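Local coordinates for protein tartronate semialdehyde reductase (Salmonella typhimurium, PDB 1VPD) that probably reduces tartronate semialdehyde to D-glycerate with NADH or NADPH, the last step in converting galactarate to D-glycerate, at residues T54-A57 / I58-C62; L205-Q208 / A209-G213. All coordinates share one frame; numbering follows the deposited sequence. Where two conformers were deposited one is given.

Contact 1: residues T54-A57 / I58-C62; sequences TAKA and IAEQC
K56 and E60, one helical turn apart, run obliquely across each other. The lysine leaves the backbone with CG anti to its N (chi1 165°) and stays extended to its tip, while the glutamate chain leans back along the helix. Its OE2 therefore settles beside the lysine's aliphatic part, 3.5 Å from K56 CE, whereas K56 NZ stays 4.6 Å from E60 OE2, too far for a salt bridge, though the opposite charges probably still attract. The other carboxylate oxygen turns to the preceding turn, E60 OE1 lying 3.5 Å from A57 CA. Beneath this pair, E60 N donates to K56 O (2.9 Å) as part of the i to i+4 ladder of helix 55-61, which also links I58 to T54 and A59 to A55. The helix follows the short edge strand 50-51 and leads into strand 64-67 of a Rossmann-type nucleotide-binding domain. T54 is its N-cap: OG1 receives the N-H of A57 at 3.0 Å, a fairly straight bond (159°) that satisfies a first-turn amide. On the inward face, I58 sends CG1 back beside T54 O (3.5 Å) and packs on V32, S34 and I11, near G9 of the predicted NAD(+)-binding segment. At the far end, the extended side chain of Q61 runs back along the helix, NE2 ending 3.3 Å from A57 O, while Q61 N makes a weak bond to that same carbonyl oxygen.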
ATOM      1  N   THR A  54       4.015 -23.249  -3.618  1.00 21.89           N
ATOM      2  CA  THR A  54       4.135 -22.749  -2.240  1.00 20.39           C
ATOM      3  C   THR A  54       5.160 -21.653  -2.169  1.00 19.47           C
ATOM      4  O   THR A  54       6.012 -21.519  -3.045  1.00 18.58           O
ATOM      5  CB  THR A  54       4.592 -23.828  -1.242  1.00 20.60           C
ATOM      6  OG1 THR A  54       5.881 -24.316  -1.625  1.00 19.64           O
ATOM      7  CG2 THR A  54       3.665 -25.064  -1.241  1.00 22.00           C
ATOM      8  N   ALA A  55       5.066 -20.863  -1.108  1.00 18.22           N
ATOM      9  CA  ALA A  55       6.080 -19.855  -0.814  1.00 18.12           C
ATOM     10  C   ALA A  55       7.446 -20.506  -0.581  1.00 18.16           C
ATOM     11  O   ALA A  55       8.469 -19.953  -0.962  1.00 17.66           O
ATOM     12  CB  ALA A  55       5.657 -19.050   0.397  1.00 17.95           C
ATOM     13  N   LYS A  56       7.451 -21.676   0.048  1.00 18.26           N
ATOM     14  CA  LYS A  56       8.673 -22.429   0.278  1.00 18.46           C
ATOM     15  C   LYS A  56       9.374 -22.738  -1.049  1.00 18.23           C
ATOM     16  O   LYS A  56      10.578 -22.539  -1.179  1.00 18.46           O
ATOM     17  CB  LYS A  56       8.357 -23.718   1.036  1.00 18.62           C
ATOM     18  CG  LYS A  56       9.484 -24.777   1.043  1.00 19.74           C
ATOM     19  CD  LYS A  56       9.103 -25.986   1.877  1.00 22.81           C
ATOM     20  CE  LYS A  56      10.264 -26.991   1.961  1.00 25.46           C
ATOM     21  NZ  LYS A  56       9.862 -28.197   2.712  1.00 27.87           N
ATOM     22  N   ALA A  57       8.610 -23.199  -2.036  1.00 18.22           N
ATOM     23  CA  ALA A  57       9.179 -23.515  -3.350  1.00 18.66           C
ATOM     24  C   ALA A  57       9.659 -22.278  -4.080  1.00 18.64           C
ATOM     25  O   ALA A  57      10.651 -22.318  -4.792  1.00 19.52           O
ATOM     26  CB  ALA A  57       8.179 -24.268  -4.204  1.00 18.84           C
ATOM     27  N   ILE A  58       8.969 -21.151  -3.905  1.00 18.49           N
ATOM     28  CA  ILE A  58       9.472 -19.907  -4.472  1.00 18.04           C
ATOM     29  C   ILE A  58      10.825 -19.556  -3.849  1.00 18.02           C
ATOM     30  O   ILE A  58      11.756 -19.206  -4.556  1.00 18.33           O
ATOM     31  CB  ILE A  58       8.427 -18.785  -4.292  1.00 18.03           C
ATOM     32  CG1 ILE A  58       7.250 -19.090  -5.225  1.00 19.91           C
ATOM     33  CG2 ILE A  58       9.027 -17.437  -4.616  1.00 19.15           C
ATOM     34  CD1 ILE A  58       6.105 -18.147  -5.129  1.00 20.50           C
ATOM     35  N   ALA A  59      10.935 -19.697  -2.534  1.00 18.12           N
ATOM     36  CA  ALA A  59      12.159 -19.365  -1.830  1.00 18.73           C
ATOM     37  C   ALA A  59      13.306 -20.312  -2.206  1.00 19.45           C
ATOM     38  O   ALA A  59      14.458 -19.905  -2.225  1.00 19.93           O
ATOM     39  CB  ALA A  59      11.923 -19.400  -0.336  1.00 18.60           C
ATOM     40  N   GLU A  60      12.986 -21.558  -2.516  1.00 20.37           N
ATOM     41  CA  GLU A  60      14.002 -22.524  -2.972  1.00 21.87           C
ATOM     42  C   GLU A  60      14.634 -22.121  -4.307  1.00 22.52           C
ATOM     43  O   GLU A  60      15.792 -22.457  -4.591  1.00 23.61           O
ATOM     44  CB  GLU A  60      13.384 -23.920  -3.066  1.00 22.18           C
ATOM     45  CG  GLU A  60      13.172 -24.543  -1.700  1.00 24.22           C
ATOM     46  CD  GLU A  60      12.329 -25.802  -1.681  1.00 27.57           C
ATOM     47  OE1 GLU A  60      11.536 -26.050  -2.607  1.00 28.64           O
ATOM     48  OE2 GLU A  60      12.451 -26.540  -0.680  1.00 30.84           O
ATOM     49  N   GLN A  61      13.879 -21.399  -5.127  1.00 22.73           N
ATOM     50  CA  GLN A  61      14.283 -21.020  -6.471  1.00 23.50           C
ATOM     51  C   GLN A  61      14.777 -19.585  -6.642  1.00 23.18           C
ATOM     52  O   GLN A  61      15.376 -19.267  -7.668  1.00 23.08           O
ATOM     53  CB  GLN A  61      13.106 -21.219  -7.426  1.00 24.49           C
ATOM     54  CG  GLN A  61      12.588 -22.640  -7.512  1.00 27.44           C
ATOM     55  CD  GLN A  61      11.298 -22.701  -8.295  1.00 30.65           C
ATOM     56  OE1 GLN A  61      11.158 -22.019  -9.306  1.00 33.17           O
ATOM     57  NE2 GLN A  61      10.366 -23.508  -7.838  1.00 33.03           N
ATOM     58  N   CYS A  62      14.506 -18.708  -5.674  1.00 22.34           N
ATOM     59  CA  CYS A  62      14.748 -17.271  -5.845  1.00 22.14           C
ATOM     60  C   CYS A  62      15.637 -16.739  -4.737  1.00 22.19           C
ATOM     61  O   CYS A  62      15.405 -17.053  -3.578  1.00 23.67           O
ATOM     62  CB  CYS A  62      13.414 -16.498  -5.826  1.00 21.69           C
ATOM     63  SG  CYS A  62      12.248 -16.988  -7.115  1.00 21.80           S
TER

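Contact 2: residues L205-Q208 / A209-G213; sequences LVYQ and AIRGG
L205 meets A209 through the backbone, its carbonyl oxygen taking the amide hydrogen of A209 at 2.8 Å between A209 N and L205 O. The methyl of A209 lies close to the same oxygen. V206 makes the apolar step: its branch CG1 runs alongside I210, both side chains pointing the same way, with V206 CG1 4.0 Å from I210 CD1. V206 also packs on L193 and A196 of the long helix 170-198, joining two helices of the all-helical C-terminal domain found in this dehydrogenase family. Y207 carries the main side-chain contact. A chi1 of 168° swings the Y207 ring away from its own amide nitrogen and along the helix toward R211, whose chain bends at chi3 to bring its flat end across the phenol. R211 CD makes a CH-pi contact over one ring face, 4.2 Å from the centroid of the Y207 ring, and the guanidinium plane is turned just 21° from that of the ring. Y207 OH sits over the centre of the guanidinium, 3.2 Å from R211 CZ, but the angles to R211 NE and NH1 are poor for hydrogen bonds. The hydroxyl instead hydrogen-bonds D221 OD1 on helix 218-228, an oxygen that R211 NE also faces in a long, weak ion pair. Under the two side chains, Y207 O accepts weak bonds from both I210 N and R211 N. Q208 adds a backbone approach, Q208 O lying 3.7 Å from R211 CG.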
ATOM      1  N   LEU A 205     -16.400  23.085 -10.740  1.00 14.82           N
ATOM      2  CA  LEU A 205     -15.796  24.401 -10.908  1.00 14.41           C
ATOM      3  C   LEU A 205     -14.827  24.711  -9.743  1.00 13.86           C
ATOM      4  O   LEU A 205     -13.753  25.261  -9.963  1.00 13.23           O
ATOM      5  CB  LEU A 205     -16.861  25.475 -11.027  1.00 14.54           C
ATOM      6  CG  LEU A 205     -17.824  25.330 -12.210  1.00 16.17           C
ATOM      7  CD1 LEU A 205     -18.829  26.478 -12.193  1.00 18.04           C
ATOM      8  CD2 LEU A 205     -17.057  25.297 -13.520  1.00 17.67           C
ATOM      9  N   VAL A 206     -15.176  24.289  -8.528  1.00 13.97           N
ATOM     10  CA  VAL A 206     -14.276  24.451  -7.374  1.00 13.44           C
ATOM     11  C   VAL A 206     -12.971  23.688  -7.637  1.00 13.59           C
ATOM     12  O   VAL A 206     -11.880  24.241  -7.525  1.00 13.13           O
ATOM     13  CB  VAL A 206     -14.919  23.964  -6.060  1.00 13.39           C
ATOM     14  CG1 VAL A 206     -13.855  23.912  -4.917  1.00 13.69           C
ATOM     15  CG2 VAL A 206     -16.113  24.851  -5.675  1.00 13.22           C
ATOM     16  N   TYR A 207     -13.098  22.418  -8.024  1.00 13.82           N
ATOM     17  CA  TYR A 207     -11.946  21.586  -8.347  1.00 14.19           C
ATOM     18  C   TYR A 207     -11.084  22.239  -9.414  1.00 14.54           C
ATOM     19  O   TYR A 207      -9.879  22.407  -9.233  1.00 14.22           O
ATOM     20  CB  TYR A 207     -12.379  20.181  -8.782  1.00 14.17           C
ATOM     21  CG  TYR A 207     -11.270  19.372  -9.391  1.00 14.38           C
ATOM     22  CD1 TYR A 207     -10.103  19.092  -8.685  1.00 15.40           C
ATOM     23  CD2 TYR A 207     -11.375  18.891 -10.697  1.00 17.47           C
ATOM     24  CE1 TYR A 207      -9.082  18.355  -9.250  1.00 16.77           C
ATOM     25  CE2 TYR A 207     -10.352  18.155 -11.268  1.00 18.30           C
ATOM     26  CZ  TYR A 207      -9.211  17.888 -10.554  1.00 18.62           C
ATOM     27  OH  TYR A 207      -8.194  17.153 -11.141  1.00 20.49           O
ATOM     28  N   GLN A 208     -11.696  22.656 -10.520  1.00 14.89           N
ATOM     29  CA  GLN A 208     -10.925  23.310 -11.582  1.00 15.30           C
ATOM     30  C   GLN A 208     -10.220  24.576 -11.100  1.00 14.70           C
ATOM     31  O   GLN A 208      -9.077  24.850 -11.491  1.00 14.20           O
ATOM     32  CB  GLN A 208     -11.859  23.692 -12.750  0.58 15.51           C
ATOM     33  CG  GLN A 208     -12.489  22.508 -13.486  0.58 16.38           C
ATOM     34  CD  GLN A 208     -13.559  22.943 -14.466  0.58 18.13           C
ATOM     35  OE1 GLN A 208     -13.397  23.944 -15.168  0.58 19.11           O
ATOM     36  NE2 GLN A 208     -14.654  22.203 -14.515  0.58 19.21           N
ATOM     37  N   ALA A 209     -10.921  25.338 -10.266  1.00 13.27           N
ATOM     38  CA  ALA A 209     -10.423  26.616  -9.785  1.00 13.49           C
ATOM     39  C   ALA A 209      -9.270  26.497  -8.800  1.00 13.73           C
ATOM     40  O   ALA A 209      -8.389  27.346  -8.805  1.00 13.88           O
ATOM     41  CB  ALA A 209     -11.555  27.418  -9.167  1.00 14.08           C
ATOM     42  N   ILE A 210      -9.257  25.451  -7.969  1.00 13.14           N
ATOM     43  CA  ILE A 210      -8.265  25.364  -6.887  1.00 13.80           C
ATOM     44  C   ILE A 210      -7.118  24.396  -7.149  1.00 13.73           C
ATOM     45  O   ILE A 210      -6.118  24.418  -6.433  1.00 13.17           O
ATOM     46  CB  ILE A 210      -8.933  25.030  -5.534  1.00 13.73           C
ATOM     47  CG1 ILE A 210      -9.383  23.557  -5.469  1.00 13.10           C
ATOM     48  CG2 ILE A 210     -10.081  25.989  -5.266  1.00 14.13           C
ATOM     49  CD1 ILE A 210      -9.991  23.157  -4.111  1.00 14.45           C
ATOM     50  N   ARG A 211      -7.256  23.530  -8.149  1.00 13.80           N
ATOM     51  CA  ARG A 211      -6.291  22.442  -8.297  1.00 14.28           C
ATOM     52  C   ARG A 211      -4.860  22.880  -8.574  1.00 14.30           C
ATOM     53  O   ARG A 211      -3.929  22.125  -8.315  1.00 14.16           O
ATOM     54  CB  ARG A 211      -6.753  21.440  -9.359  1.00 14.88           C
ATOM     55  CG  ARG A 211      -6.785  22.006 -10.788  1.00 17.08           C
ATOM     56  CD  ARG A 211      -7.285  20.996 -11.792  1.00 22.39           C
ATOM     57  NE  ARG A 211      -6.322  19.948 -12.075  1.00 27.98           N
ATOM     58  CZ  ARG A 211      -6.461  19.061 -13.091  1.00 33.00           C
ATOM     59  NH1 ARG A 211      -7.525  19.095 -13.897  1.00 34.21           N
ATOM     60  NH2 ARG A 211      -5.544  18.117 -13.290  1.00 34.49           N
ATOM     61  N   GLY A 212      -4.696  24.101  -9.094  1.00 14.37           N
ATOM     62  CA  GLY A 212      -3.409  24.651  -9.446  1.00 14.53           C
ATOM     63  C   GLY A 212      -2.741  25.521  -8.399  1.00 14.32           C
ATOM     64  O   GLY A 212      -1.597  25.958  -8.592  1.00 15.09           O
ATOM     65  N   GLY A 213      -3.444  25.784  -7.291  1.00 13.96           N
ATOM     66  CA  GLY A 213      -2.938  26.653  -6.245  1.00 13.44           C
ATOM     67  C   GLY A 213      -2.394  25.881  -5.046  1.00 13.50           C
ATOM     68  O   GLY A 213      -1.945  24.732  -5.160  1.00 13.21           O
TER

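In the fold
Contacts 1 and 2 both join residues a helical turn apart, but in different surroundings. Contact 1 is partly buried in the nucleotide-binding domain, with I58 facing the sheet and the charged pair K56 and E60 along the outer side. Contact 2 is a surface contact in the C-terminal helical domain, although its tyrosine is buried against helix 218-228. The first combines a threonine cap with an apolar isoleucine turned to the sheet; in the second an arginine lies over a tyrosine ring, with D221 as their polar partner. They share no element, and their centres stand about 50 Å apart on opposite sides of the chain's centre.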